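Nicking enzyme (Staphylococcus aureus, PDB 4HT4) is the DNA relaxase that nicks plasmid DNA for conjugative transfer of antibiotic multiresistance in Staphylococcus aureus. Local coordinates at a contact of chain A with DNA. Numbering follows the deposited sequence.

A contact of chain A with DNA. Residues 11, 13, 79-81, 149. With nucleotides of chain B.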
loop_
_atom_site.group_PDB
_atom_site.type_symbol
_atom_site.label_atom_id
_atom_site.label_comp_id
_atom_site.label_asym_id
_atom_site.label_seq_id
_atom_site.Cartn_x
_atom_site.Cartn_y
_atom_site.Cartn_z
ATOM N N SER A 11 12.478 4.796 -0.643
ATOM C CA SER A 11 13.886 4.530 -0.374
ATOM C C SER A 11 14.501 5.523 0.604
ATOM O O SER A 11 14.221 6.719 0.549
ATOM C CB SER A 11 14.681 4.531 -1.679
ATOM O OG SER A 11 16.066 4.369 -1.433
ATOM N N ALA A 13 17.553 6.193 0.594
ATOM C CA ALA A 13 18.618 6.849 -0.153
ATOM C C ALA A 13 18.182 8.239 -0.606
ATOM O O ALA A 13 19.010 9.062 -0.996
ATOM C CB ALA A 13 19.023 6.005 -1.345
ATOM N N ASN A 79 20.788 3.219 2.627
ATOM C CA ASN A 79 20.182 3.328 1.305
ATOM C C ASN A 79 19.066 2.309 1.111
ATOM O O ASN A 79 18.586 2.103 -0.005
ATOM C CB ASN A 79 21.241 3.166 0.214
ATOM C CG ASN A 79 21.989 1.851 0.317
ATOM O OD1 ASN A 79 22.033 1.227 1.377
ATOM N ND2 ASN A 79 22.590 1.427 -0.789
ATOM N N SER A 80 18.652 1.687 2.210
ATOM C CA SER A 80 17.659 0.620 2.180
ATOM C C SER A 80 16.283 1.094 1.728
ATOM O O SER A 80 15.761 2.091 2.227
ATOM C CB SER A 80 17.542 -0.028 3.561
ATOM O OG SER A 80 17.951 -1.382 3.528
ATOM N N GLN A 81 15.700 0.367 0.779
ATOM C CA GLN A 81 14.321 0.597 0.377
ATOM C C GLN A 81 13.419 -0.048 1.419
ATOM O O GLN A 81 13.480 -1.258 1.635
ATOM C CB GLN A 81 14.056 -0.015 -0.997
ATOM C CG GLN A 81 14.912 0.560 -2.112
ATOM C CD GLN A 81 14.635 -0.097 -3.449
ATOM O OE1 GLN A 81 14.054 -1.180 -3.511
ATOM N NE2 GLN A 81 15.045 0.559 -4.527
ATOM N N LYS A 149 15.240 -10.210 0.913
ATOM C CA LYS A 149 14.790 -9.801 -0.406
ATOM C C LYS A 149 15.560 -10.560 -1.470
ATOM O O LYS A 149 15.020 -10.892 -2.526
ATOM C CB LYS A 149 15.039 -8.310 -0.616
ATOM C CG LYS A 149 14.235 -7.387 0.268
ATOM C CD LYS A 149 14.726 -5.961 0.094
ATOM C CE LYS A 149 13.818 -4.978 0.795
ATOM N NZ LYS A 149 14.392 -3.603 0.802
ATOM P P DA B 6 27.974 3.161 -0.178
ATOM O OP1 DA B 6 27.121 4.363 -0.060
ATOM O OP2 DA B 6 29.430 3.261 0.076
ATOM O "O5'" DA B 6 27.364 2.018 0.762
ATOM C "C5'" DA B 6 25.982 1.697 0.688
ATOM C "C4'" DA B 6 25.665 0.466 1.523
ATOM O "O4'" DA B 6 26.153 -0.719 0.845
ATOM C "C3'" DA B 6 26.280 0.448 2.921
ATOM O "O3'" DA B 6 25.301 0.067 3.875
ATOM C "C2'" DA B 6 27.379 -0.606 2.822
ATOM C "C1'" DA B 6 26.790 -1.555 1.786
ATOM N N9 DA B 6 27.789 -2.359 1.089
ATOM C C8 DA B 6 28.931 -1.902 0.496
ATOM N N7 DA B 6 29.650 -2.847 -0.060
ATOM C C5 DA B 6 28.928 -4.003 0.182
ATOM C C6 DA B 6 29.156 -5.353 -0.150
ATOM N N6 DA B 6 30.229 -5.772 -0.833
ATOM N N1 DA B 6 28.233 -6.255 0.247
ATOM C C2 DA B 6 27.160 -5.832 0.929
ATOM N N3 DA B 6 26.841 -4.593 1.299
ATOM C C4 DA B 6 27.775 -3.720 0.889
ATOM P P DG B 17 17.428 -2.685 -1.019
ATOM O OP1 DG B 17 16.835 -1.883 0.075
ATOM O OP2 DG B 17 16.567 -3.581 -1.822
ATOM O "O5'" DG B 17 18.199 -1.692 -2.008
ATOM C "C5'" DG B 17 19.064 -0.702 -1.468
ATOM C "C4'" DG B 17 19.599 0.252 -2.527
ATOM O "O4'" DG B 17 20.466 -0.459 -3.444
ATOM C "C3'" DG B 17 18.566 0.949 -3.404
ATOM O "O3'" DG B 17 19.059 2.230 -3.768
ATOM C "C2'" DG B 17 18.478 0.028 -4.616
ATOM C "C1'" DG B 17 19.931 -0.415 -4.752
ATOM N N9 DG B 17 20.089 -1.751 -5.303
ATOM C C8 DG B 17 19.349 -2.859 -4.980
ATOM N N7 DG B 17 19.720 -3.927 -5.622
ATOM C C5 DG B 17 20.775 -3.504 -6.419
ATOM C C6 DG B 17 21.571 -4.233 -7.333
ATOM O O6 DG B 17 21.499 -5.435 -7.630
ATOM N N1 DG B 17 22.530 -3.418 -7.930
ATOM C C2 DG B 17 22.695 -2.075 -7.674
ATOM N N2 DG B 17 23.678 -1.462 -8.349
ATOM N N3 DG B 17 21.956 -1.382 -6.818
ATOM C C4 DG B 17 21.018 -2.163 -6.231
ATOM P P DC B 18 18.068 3.326 -4.398
ATOM O OP1 DC B 18 18.753 4.637 -4.335
ATOM O OP2 DC B 18 16.741 3.153 -3.764
ATOM O "O5'" DC B 18 17.939 2.892 -5.933
ATOM C "C5'" DC B 18 19.036 3.101 -6.813
ATOM C "C4'" DC B 18 18.849 2.374 -8.134
ATOM O "O4'" DC B 18 19.153 0.967 -7.992
ATOM C "C3'" DC B 18 17.440 2.392 -8.719
ATOM O "O3'" DC B 18 17.288 3.479 -9.624
ATOM C "C2'" DC B 18 17.326 1.051 -9.445
ATOM C "C1'" DC B 18 18.667 0.374 -9.173
ATOM N N1 DC B 18 18.560 -1.102 -9.004
ATOM C C2 DC B 18 19.439 -1.939 -9.700
ATOM O O2 DC B 18 20.297 -1.435 -10.433
ATOM N N3 DC B 18 19.331 -3.279 -9.547
ATOM C C4 DC B 18 18.395 -3.784 -8.746
ATOM N N4 DC B 18 18.329 -5.113 -8.634
ATOM C C5 DC B 18 17.484 -2.952 -8.030
ATOM C C6 DC B 18 17.601 -1.629 -8.190
HETATM O O HOH W 1 16.366 -3.071 2.132
#
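Two consecutive phosphates of a base-paired DNA strand, those of DG17 and DC18, are gripped by Gln81 and its neighbours in a relaxase, a clear case of backbone recognition: here the contacts fall on phosphates and sugars. Gln81 serves both phosphates. Its backbone N donates to OP1 of DG17 at 2.6 Å in a fairly straight bond. From there the side chain runs alongside the DNA. CB lies near that same OP1, and CG is set beside the backbone N, anti to the carbonyl carbon (chi1 -61°). Gln81 CG passes 3.9 Å from the deoxyribose C3' of DG17. The chain stays extended, carrying CD along the sugar; OE1 points towards OP2 of DG17 without bonding it, while NE2 lies near C2' of DG17. Gln81 NE2 donates to OP2 of DC18 at 3.2 Å. This bond is straight, 166° at the hydrogen, and the phosphate oxygen lies almost in the amide plane.

The same OP2 of DC18 also accepts from the hydroxyl Ser11 OG at 2.7 Å. That OG is anti to its own backbone N (chi1 176°) and receives the backbone N-H of Ala13, a second-shell bond that should favour the outward donation. The extended Lys149 runs alongside OP2 of DG17, its NZ reaching OP1 of DG17 in a 3.1 Å salt bridge; its hydrogen bonds to both oxygens are weak. Lys149 NZ is steadied by the backbone O of Gln81, 2.7 Å away in the carbonyl plane. Asn79 lays its amide between the sugars of DG17 and DA6, in van der Waals contact.

Within the MobA/MobL relaxase domain, the site gathers the end of strand 5-11, Ala13 in the short helix 12-14, and the Asn79-Ser80 loop leading into strand 81-89, with Lys149 reaching across from a loop just before strand 150-151.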